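Ribokinase, putative (Burkholderia thailandensis, PDB 3B1N) probably phosphorylates nucleosides as a kinase of the pfkB (ribokinase) family, and binds ADP together with the nucleoside analogue mizoribine. Local coordinates at residues B[165-170]-B[187-192]; B[139-144]-B[161-166]. All coordinates share one frame; numbering follows the deposited sequence. Where two conformers were deposited one is given.

Contact 1: B[165-170]-B[187-192]. With MZR (5-hydroxy-1-(beta-D-ribofuranosyl)-1H-imidazole-4-carboxamide), chain F; ADP (adenosine-5'-diphosphate), chain G.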
ATOM      1  N   PHE B 165     -23.551  12.832   2.742  1.00 13.30           N
ATOM      2  CA  PHE B 165     -23.015  11.583   3.316  1.00 14.51           C
ATOM      3  C   PHE B 165     -22.002  11.001   2.331  1.00 14.95           C
ATOM      4  O   PHE B 165     -22.334  10.716   1.180  1.00 14.71           O
ATOM      5  CB  PHE B 165     -24.159  10.620   3.579  1.00 14.41           C
ATOM      6  CG  PHE B 165     -23.733   9.289   4.150  1.00 15.01           C
ATOM      7  CD1 PHE B 165     -22.919   9.225   5.277  1.00 17.92           C
ATOM      8  CD2 PHE B 165     -24.200   8.122   3.583  1.00 16.52           C
ATOM      9  CE1 PHE B 165     -22.551   7.968   5.814  1.00 19.54           C
ATOM     10  CE2 PHE B 165     -23.811   6.879   4.081  1.00 17.21           C
ATOM     11  CZ  PHE B 165     -22.990   6.825   5.201  1.00 18.92           C
ATOM     12  N   ASP B 166     -20.760  10.835   2.797  1.00 13.99           N
ATOM     13  CA  ASP B 166     -19.640  10.407   2.024  0.50 14.92           C
ATOM     14  C   ASP B 166     -19.041   9.146   2.766  1.00 15.67           C
ATOM     15  O   ASP B 166     -18.028   9.377   3.468  1.00 16.09           O
ATOM     16  CB  ASP B 166     -18.766  11.693   2.088  0.50 14.99           C
ATOM     17  CG  ASP B 166     -17.373  11.557   1.545  0.50 15.52           C
ATOM     18  OD1 ASP B 166     -17.136  10.703   0.679  0.50 18.43           O
ATOM     19  OD2 ASP B 166     -16.493  12.364   2.016  0.50 15.93           O
ATOM     20  N   PRO B 167     -19.617   7.916   2.646  1.00 16.05           N
ATOM     21  CA  PRO B 167     -19.107   6.781   3.437  1.00 16.62           C
ATOM     22  C   PRO B 167     -17.654   6.452   3.061  1.00 18.67           C
ATOM     23  O   PRO B 167     -16.825   6.161   3.956  1.00 18.30           O
ATOM     24  CB  PRO B 167     -20.122   5.667   3.176  1.00 17.76           C
ATOM     25  CG  PRO B 167     -20.831   6.036   1.868  1.00 17.71           C
ATOM     26  CD  PRO B 167     -20.813   7.536   1.849  1.00 16.00           C
ATOM     27  N   GLY B 168     -17.344   6.605   1.775  1.00 16.13           N
ATOM     28  CA  GLY B 168     -15.952   6.548   1.290  1.00 18.55           C
ATOM     29  C   GLY B 168     -15.219   5.307   1.798  1.00 17.91           C
ATOM     30  O   GLY B 168     -15.727   4.202   1.799  1.00 16.14           O
ATOM     31  N   GLN B 169     -13.999   5.540   2.230  1.00 18.40           N
ATOM     32  CA  GLN B 169     -13.164   4.468   2.741  1.00 18.62           C
ATOM     33  C   GLN B 169     -13.695   3.784   3.981  1.00 19.33           C
ATOM     34  O   GLN B 169     -13.161   2.749   4.408  1.00 19.12           O
ATOM     35  CB  GLN B 169     -11.791   5.053   3.042  1.00 19.99           C
ATOM     36  CG  GLN B 169     -11.071   5.483   1.805  1.00 24.35           C
ATOM     37  CD  GLN B 169     -11.052   6.974   1.632  1.00 29.67           C
ATOM     38  OE1 GLN B 169     -12.060   7.677   1.840  1.00 28.58           O
ATOM     39  NE2 GLN B 169      -9.893   7.478   1.219  1.00 31.28           N
ATOM     40  N   GLY B 170     -14.739   4.355   4.577  1.00 18.02           N
ATOM     41  CA  GLY B 170     -15.321   3.802   5.796  1.00 18.77           C
ATOM     42  C   GLY B 170     -16.320   2.709   5.511  1.00 19.76           C
ATOM     43  O   GLY B 170     -16.821   2.054   6.439  1.00 18.57           O
ATOM     44  N   THR B 187     -29.014  14.148   3.114  1.00 16.53           N
ATOM     45  CA  THR B 187     -29.584  15.029   2.077  1.00 17.11           C
ATOM     46  C   THR B 187     -28.960  14.725   0.712  1.00 17.48           C
ATOM     47  O   THR B 187     -29.622  14.760  -0.312  1.00 17.47           O
ATOM     48  CB  THR B 187     -29.312  16.503   2.386  1.00 17.54           C
ATOM     49  OG1 THR B 187     -29.475  16.759   3.795  1.00 21.52           O
ATOM     50  CG2 THR B 187     -30.193  17.396   1.497  1.00 17.52           C
ATOM     51  N   TYR B 188     -27.646  14.472   0.701  1.00 16.04           N
ATOM     52  CA  TYR B 188     -26.968  14.143  -0.543  1.00 15.16           C
ATOM     53  C   TYR B 188     -26.003  12.987  -0.270  1.00 13.75           C
ATOM     54  O   TYR B 188     -25.605  12.798   0.883  1.00 15.16           O
ATOM     55  CB  TYR B 188     -26.157  15.351  -1.101  1.00 15.81           C
ATOM     56  CG  TYR B 188     -26.761  16.723  -0.853  1.00 15.08           C
ATOM     57  CD1 TYR B 188     -26.457  17.449   0.285  1.00 15.03           C
ATOM     58  CD2 TYR B 188     -27.665  17.282  -1.777  1.00 17.74           C
ATOM     59  CE1 TYR B 188     -26.982  18.702   0.499  1.00 14.88           C
ATOM     60  CE2 TYR B 188     -28.227  18.532  -1.549  1.00 15.00           C
ATOM     61  CZ  TYR B 188     -27.862  19.230  -0.419  1.00 14.19           C
ATOM     62  OH  TYR B 188     -28.385  20.495  -0.174  1.00 19.61           O
ATOM     63  N   ILE B 189     -25.647  12.238  -1.306  1.00 14.88           N
ATOM     64  CA  ILE B 189     -24.556  11.258  -1.155  0.50 14.47           C
ATOM     65  C   ILE B 189     -23.507  11.545  -2.228  1.00 15.33           C
ATOM     66  O   ILE B 189     -23.824  11.821  -3.385  1.00 15.94           O
ATOM     67  CB  ILE B 189     -25.084   9.772  -1.116  0.50 14.65           C
ATOM     68  CG1 ILE B 189     -23.959   8.757  -0.884  0.50 14.18           C
ATOM     69  CG2 ILE B 189     -25.929   9.406  -2.360  0.50 15.59           C
ATOM     70  CD1 ILE B 189     -24.471   7.344  -0.680  0.50 16.10           C
ATOM     71  N   ALA B 190     -22.235  11.530  -1.818  1.00 15.06           N
ATOM     72  CA  ALA B 190     -21.161  11.727  -2.789  1.00 15.08           C
ATOM     73  C   ALA B 190     -20.239  10.540  -2.676  1.00 17.08           C
ATOM     74  O   ALA B 190     -19.835  10.177  -1.571  1.00 18.96           O
ATOM     75  CB  ALA B 190     -20.417  12.998  -2.503  1.00 16.60           C
ATOM     76  N   VAL B 191     -19.941   9.904  -3.801  1.00 15.32           N
ATOM     77  CA  VAL B 191     -19.077   8.688  -3.770  1.00 16.52           C
ATOM     78  C   VAL B 191     -18.327   8.624  -5.057  1.00 15.71           C
ATOM     79  O   VAL B 191     -18.759   9.235  -6.042  1.00 15.61           O
ATOM     80  CB  VAL B 191     -19.899   7.363  -3.582  1.00 15.45           C
ATOM     81  CG1 VAL B 191     -20.270   7.138  -2.112  1.00 18.15           C
ATOM     82  CG2 VAL B 191     -21.118   7.288  -4.474  1.00 17.00           C
ATOM     83  N   ASN B 192     -17.173   7.922  -5.081  1.00 14.61           N
ATOM     84  CA  ASN B 192     -16.634   7.584  -6.395  1.00 13.70           C
ATOM     85  C   ASN B 192     -17.321   6.348  -6.956  1.00 13.57           C
ATOM     86  O   ASN B 192     -18.152   5.747  -6.278  1.00 14.57           O
ATOM     87  CB  ASN B 192     -15.113   7.492  -6.453  1.00 12.28           C
ATOM     88  CG  ASN B 192     -14.542   6.267  -5.784  1.00 13.78           C
ATOM     89  OD1 ASN B 192     -15.117   5.204  -5.776  1.00 15.70           O
ATOM     90  ND2 ASN B 192     -13.339   6.433  -5.250  1.00 18.28           N
TER
HETATM   91  N1  MZR F 401     -11.056   6.372   7.428  1.00 14.83           N
HETATM   92  O3  MZR F 401      -9.974   8.748   6.442  1.00 13.76           O
HETATM   93  C4  MZR F 401      -9.272   7.810   5.655  1.00 13.32           C
HETATM   94  C5  MZR F 401      -9.422   6.374   5.716  1.00 13.51           C
HETATM   95  C6  MZR F 401     -10.307   5.639   6.623  1.00 15.14           C
HETATM   96  O6  MZR F 401     -10.252   4.393   6.544  1.00 16.75           O
HETATM   97  N7  MZR F 401      -8.544   5.931   4.775  1.00 12.63           N
HETATM   98  C8  MZR F 401      -7.942   7.001   4.207  1.00 13.29           C
HETATM   99  N9  MZR F 401      -8.382   8.176   4.743  1.00 10.91           N
HETATM  100  C1' MZR F 401      -7.991   9.538   4.341  1.00 10.10           C
HETATM  101  C2' MZR F 401      -6.508   9.824   4.183  1.00 10.72           C
HETATM  102  O2' MZR F 401      -6.066  10.348   5.431  1.00  9.82           O
HETATM  103  C3' MZR F 401      -6.487  10.799   2.979  1.00 10.89           C
HETATM  104  O3' MZR F 401      -5.968  12.109   3.227  1.00  8.82           O
HETATM  105  C4' MZR F 401      -7.919  10.874   2.520  1.00 11.70           C
HETATM  106  O4' MZR F 401      -8.491   9.677   3.015  1.00 12.58           O
HETATM  107  C5' MZR F 401      -8.013  10.922   1.013  1.00 14.07           C
HETATM  108  O5' MZR F 401      -9.427  11.025   0.696  1.00 17.97           O
HETATM  109  PB  ADP G 402     -11.615   9.906  -5.286  1.00 12.87           P
HETATM  110  O1B ADP G 402     -11.457   8.432  -5.629  1.00 20.07           O
HETATM  111  O2B ADP G 402     -12.709  10.072  -4.276  1.00 15.69           O
HETATM  112  O3B ADP G 402     -10.434  10.742  -4.937  1.00 12.80           O
HETATM  113  PA  ADP G 402     -12.022  10.551  -8.187  1.00 11.76           P
HETATM  114  O1A ADP G 402     -10.744   9.783  -8.552  1.00 12.78           O
HETATM  115  O2A ADP G 402     -13.333  10.125  -8.776  1.00 12.19           O
HETATM  116  O3A ADP G 402     -12.306  10.585  -6.633  1.00 14.35           O
HETATM  117  O5' ADP G 402     -11.623  12.017  -8.557  1.00 10.82           O
HETATM  118  C5' ADP G 402     -12.538  13.043  -8.153  1.00 10.81           C
HETATM  119  C4' ADP G 402     -12.628  14.190  -9.148  1.00  9.30           C
HETATM  120  O4' ADP G 402     -11.326  14.798  -9.288  1.00 10.44           O
HETATM  121  C3' ADP G 402     -13.038  13.759 -10.577  1.00 11.39           C
HETATM  122  O3' ADP G 402     -14.463  13.627 -10.694  1.00 12.01           O
HETATM  123  C2' ADP G 402     -12.373  14.837 -11.395  1.00 11.27           C
HETATM  124  O2' ADP G 402     -13.209  16.014 -11.428  1.00 11.50           O
HETATM  125  C1' ADP G 402     -11.112  15.165 -10.647  1.00 11.81           C
HETATM  126  N9  ADP G 402     -10.004  14.315 -11.164  1.00 11.55           N
HETATM  127  C8  ADP G 402      -9.571  13.087 -10.732  1.00 12.61           C
HETATM  128  N7  ADP G 402      -8.552  12.640 -11.536  1.00 11.64           N
HETATM  129  C5  ADP G 402      -8.401  13.532 -12.503  1.00 11.95           C
HETATM  130  C6  ADP G 402      -7.542  13.646 -13.680  1.00 13.91           C
HETATM  131  N6  ADP G 402      -6.651  12.643 -13.918  1.00 15.72           N
HETATM  132  N1  ADP G 402      -7.662  14.711 -14.450  1.00 13.64           N
HETATM  133  C2  ADP G 402      -8.554  15.699 -14.199  1.00 15.35           C
HETATM  134  N3  ADP G 402      -9.354  15.665 -13.126  1.00 13.61           N
HETATM  135  C4  ADP G 402      -9.343  14.631 -12.286  1.00 11.38           C
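Phe-165, Ala-190 and Ile-189 carry most of the surface buried here, and the strand neighbour holds Phe-165 through both its N-H and its C=O. The N-H points almost straight at Tyr-188 O (N to O 2.8 Å, 173° at the hydrogen), and Phe-165 O accepts from Ala-190 N at 3.1 Å. The same oxygen also receives a CA-H...O contact from Ile-189 CA at 3.3 Å.

The ring of Phe-165 hangs on the same side of the sheet as Ile-189, whose CD1 comes to it obliquely, 4.3 Å from CD2. Its CG is anti to the backbone N (chi1 179°), beside the carbonyl carbon that leads on to Pro-167, and Pro-167 CD lies 3.7 Å above one face, offset toward the rim. That CD also reaches Val-191 CG1 at 4.0 Å. Asp-166 turns its OD1 to a salt bridge with Arg-256.

Beyond the pairing, Gln-169 NE2 lies 3.2 Å from O4' of mizoribine, while Asn-192 ND2 donates to ADP O1B at 2.8 Å. The loop after strand 163-165 leaves strand 188-192, and both ligands bind at the C-terminal ends of the parallel strands, as in the Rossmann-like alpha/beta core of the ribokinase fold.

Contact 2: B[139-144]-B[161-166]; sequences AIVGPD and VPFIFD
The ring of Phe-163 is met obliquely by Val-141 CG2, 4.0 Å from CD1, and has Val-161 O at its edge, in plane. Phe-163 CB meanwhile packs on Ala-139 CB at 3.8 Å. The ring of Phe-165 is met obliquely by Val-141 O, near CD1.

The backbones carrying these side chains pair in parallel, Ala-139 with Phe-163, Ile-140 with Ile-164 and Val-141 with Phe-165, the strand axes 18° apart. Four backbone bonds stitch them: Ala-139 N to Pro-162 O, Ile-164 N to Ala-139 O, Val-141 N to Ile-164 O and Asp-166 N to Val-141 O. The first is the most bent, 140° at the hydrogen, whereas Ile-164 O serves two donors, taking a CA-H...O contact from Ile-140 CA at 3.2 Å beside the bond from Val-141 N.

On the other face, Ile-140 and Ile-164 cross obliquely, CG1 of the former 3.8 Å from CB of the latter. Past the strands, Asp-166 O receives a CA-H...O contact from Gly-142 CA at 3.2 Å and touches Pro-143 CD at 3.3 Å. Asp-166 OD2 lies 3.8 Å from that same CD, in a carboxylate held through OD1 by the salt bridge to Arg-256 NE. Pro-143 itself lines the mizoribine pocket.

The pair forms the two strands of a beta-alpha-beta crossover through helix 146-158, which covers Val-141 and Phe-163 with Leu-156. Helix 251-264 packs against Ile-140 and Ile-164 through Leu-260, and helix 49-59 brings Ile-53 to Ile-140 and Asp-166; on the far side of strand 138-141, Ile-140 bonds through its backbone to Leu-4 and Cys-6 of strand 3-6.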
ATOM      1  N   ALA B 139     -23.440  20.570   6.146  1.00 12.11           N
ATOM      2  CA  ALA B 139     -22.376  19.688   6.679  1.00 11.16           C
ATOM      3  C   ALA B 139     -22.029  18.602   5.695  1.00 11.39           C
ATOM      4  O   ALA B 139     -22.759  18.344   4.746  1.00 11.06           O
ATOM      5  CB  ALA B 139     -22.834  19.060   8.006  1.00 11.94           C
ATOM      6  N   ILE B 140     -20.925  17.900   5.982  1.00 10.00           N
ATOM      7  CA  ILE B 140     -20.622  16.642   5.316  1.00 10.17           C
ATOM      8  C   ILE B 140     -20.157  15.677   6.404  1.00 10.17           C
ATOM      9  O   ILE B 140     -19.471  16.094   7.344  1.00 10.02           O
ATOM     10  CB  ILE B 140     -19.484  16.826   4.259  1.00  9.23           C
ATOM     11  CG1 ILE B 140     -19.261  15.464   3.507  1.00  9.90           C
ATOM     12  CG2 ILE B 140     -18.226  17.475   4.818  1.00 10.18           C
ATOM     13  CD1 ILE B 140     -18.515  15.708   2.141  1.00 10.20           C
ATOM     14  N   VAL B 141     -20.547  14.425   6.252  1.00 10.19           N
ATOM     15  CA  VAL B 141     -20.028  13.344   7.111  1.00 10.56           C
ATOM     16  C   VAL B 141     -19.220  12.429   6.193  1.00 11.07           C
ATOM     17  O   VAL B 141     -19.765  11.771   5.299  1.00 11.41           O
ATOM     18  CB  VAL B 141     -21.156  12.557   7.784  1.00 11.41           C
ATOM     19  CG1 VAL B 141     -20.555  11.352   8.602  1.00 10.65           C
ATOM     20  CG2 VAL B 141     -22.026  13.503   8.698  1.00 13.38           C
ATOM     21  N   GLY B 142     -17.898  12.398   6.409  1.00 10.87           N
ATOM     22  CA  GLY B 142     -17.030  11.586   5.602  1.00 11.49           C
ATOM     23  C   GLY B 142     -16.375  10.496   6.419  1.00 10.83           C
ATOM     24  O   GLY B 142     -16.701  10.324   7.605  1.00 12.76           O
ATOM     25  N   PRO B 143     -15.417   9.778   5.827  1.00 10.68           N
ATOM     26  CA  PRO B 143     -14.815   8.631   6.478  1.00 10.57           C
ATOM     27  C   PRO B 143     -14.183   9.047   7.802  1.00 11.92           C
ATOM     28  O   PRO B 143     -13.539  10.106   7.898  1.00 11.50           O
ATOM     29  CB  PRO B 143     -13.727   8.206   5.502  1.00 11.15           C
ATOM     30  CG  PRO B 143     -14.337   8.542   4.155  1.00 11.30           C
ATOM     31  CD  PRO B 143     -14.968   9.907   4.430  1.00 11.03           C
ATOM     32  N   ASP B 144     -14.356   8.201   8.799  1.00 11.47           N
ATOM     33  CA  ASP B 144     -14.051   8.559  10.186  1.00 12.27           C
ATOM     34  C   ASP B 144     -14.188   7.299  11.008  1.00 13.33           C
ATOM     35  O   ASP B 144     -14.497   6.244  10.471  1.00 14.86           O
ATOM     36  CB  ASP B 144     -15.107   9.587  10.675  1.00 12.72           C
ATOM     37  CG  ASP B 144     -14.599  10.552  11.713  1.00 13.92           C
ATOM     38  OD1 ASP B 144     -13.602  10.326  12.402  1.00 14.25           O
ATOM     39  OD2 ASP B 144     -15.238  11.624  11.816  1.00 13.94           O
ATOM     40  N   VAL B 161     -30.004  19.762   9.787  1.00 21.07           N
ATOM     41  CA  VAL B 161     -28.917  20.396   9.001  1.00 19.80           C
ATOM     42  C   VAL B 161     -28.732  19.589   7.730  1.00 18.63           C
ATOM     43  O   VAL B 161     -28.583  18.362   7.820  1.00 18.79           O
ATOM     44  CB  VAL B 161     -27.587  20.442   9.815  1.00 19.62           C
ATOM     45  CG1 VAL B 161     -26.423  20.979   8.937  1.00 17.31           C
ATOM     46  CG2 VAL B 161     -27.732  21.269  11.082  1.00 20.36           C
ATOM     47  N   PRO B 162     -28.816  20.233   6.536  1.00 16.98           N
ATOM     48  CA  PRO B 162     -28.612  19.467   5.280  1.00 16.99           C
ATOM     49  C   PRO B 162     -27.156  18.956   5.255  1.00 15.77           C
ATOM     50  O   PRO B 162     -26.268  19.686   5.650  1.00 14.89           O
ATOM     51  CB  PRO B 162     -28.834  20.488   4.178  1.00 18.19           C
ATOM     52  CG  PRO B 162     -28.897  21.826   4.813  1.00 20.02           C
ATOM     53  CD  PRO B 162     -29.003  21.685   6.303  1.00 17.27           C
ATOM     54  N   PHE B 163     -26.943  17.714   4.851  1.00 15.01           N
ATOM     55  CA  PHE B 163     -25.562  17.213   4.854  1.00 14.45           C
ATOM     56  C   PHE B 163     -25.349  16.229   3.737  1.00 13.90           C
ATOM     57  O   PHE B 163     -26.242  15.459   3.340  1.00 13.04           O
ATOM     58  CB  PHE B 163     -25.160  16.608   6.235  1.00 14.86           C
ATOM     59  CG  PHE B 163     -25.877  15.317   6.591  1.00 16.86           C
ATOM     60  CD1 PHE B 163     -25.272  14.074   6.397  1.00 17.26           C
ATOM     61  CD2 PHE B 163     -27.149  15.345   7.149  1.00 19.01           C
ATOM     62  CE1 PHE B 163     -25.913  12.877   6.735  1.00 18.02           C
ATOM     63  CE2 PHE B 163     -27.806  14.159   7.517  1.00 19.66           C
ATOM     64  CZ  PHE B 163     -27.207  12.922   7.323  1.00 18.27           C
ATOM     65  N   ILE B 164     -24.120  16.264   3.199  1.00 13.35           N
ATOM     66  CA  ILE B 164     -23.650  15.209   2.298  1.00 12.72           C
ATOM     67  C   ILE B 164     -23.151  14.027   3.133  1.00 11.90           C
ATOM     68  O   ILE B 164     -22.414  14.243   4.089  1.00 12.63           O
ATOM     69  CB  ILE B 164     -22.441  15.737   1.472  1.00 12.25           C
ATOM     70  CG1 ILE B 164     -22.809  16.987   0.643  1.00 12.95           C
ATOM     71  CG2 ILE B 164     -21.950  14.591   0.513  1.00 13.89           C
ATOM     72  CD1 ILE B 164     -21.644  17.521  -0.224  1.00 13.70           C
ATOM     73  N   PHE B 165     -23.551  12.832   2.742  1.00 13.30           N
ATOM     74  CA  PHE B 165     -23.015  11.583   3.316  1.00 14.51           C
ATOM     75  C   PHE B 165     -22.002  11.001   2.331  1.00 14.95           C
ATOM     76  O   PHE B 165     -22.334  10.716   1.180  1.00 14.71           O
ATOM     77  CB  PHE B 165     -24.159  10.620   3.579  1.00 14.41           C
ATOM     78  CG  PHE B 165     -23.733   9.289   4.150  1.00 15.01           C
ATOM     79  CD1 PHE B 165     -22.919   9.225   5.277  1.00 17.92           C
ATOM     80  CD2 PHE B 165     -24.200   8.122   3.583  1.00 16.52           C
ATOM     81  CE1 PHE B 165     -22.551   7.968   5.814  1.00 19.54           C
ATOM     82  CE2 PHE B 165     -23.811   6.879   4.081  1.00 17.21           C
ATOM     83  CZ  PHE B 165     -22.990   6.825   5.201  1.00 18.92           C
ATOM     84  N   ASP B 166     -20.760  10.835   2.797  1.00 13.99           N
ATOM     85  CA  ASP B 166     -19.640  10.407   2.024  0.50 14.92           C
ATOM     86  C   ASP B 166     -19.041   9.146   2.766  1.00 15.67           C
ATOM     87  O   ASP B 166     -18.028   9.377   3.468  1.00 16.09           O
ATOM     88  CB  ASP B 166     -18.766  11.693   2.088  0.50 14.99           C
ATOM     89  CG  ASP B 166     -17.373  11.557   1.545  0.50 15.52           C
ATOM     90  OD1 ASP B 166     -17.136  10.703   0.679  0.50 18.43           O
ATOM     91  OD2 ASP B 166     -16.493  12.364   2.016  0.50 15.93           O
TER

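Overall arrangement
Contacts 1 and 2 share Phe-165 and Asp-166 and place strand 163-165 between strands 138-141 and 188-192 of one sheet. Both are buried, and their centres lie about 7 Å apart. They illustrate how a parallel core changes character along its strands. Both combine backbone bonds with apolar packing, but contact 2 is the longer pairing, with three bridges and larger buried surface, whereas contact 1 has a single bridge and adds the bond of Asn-192 to ADP. They also meet directly: Thr-187 OG1 and Phe-163 N are 2.9 Å apart, a probable hydrogen bond, and Gln-169 OE1 packs on Pro-143 CG, joining the two loops at the mizoribine pocket.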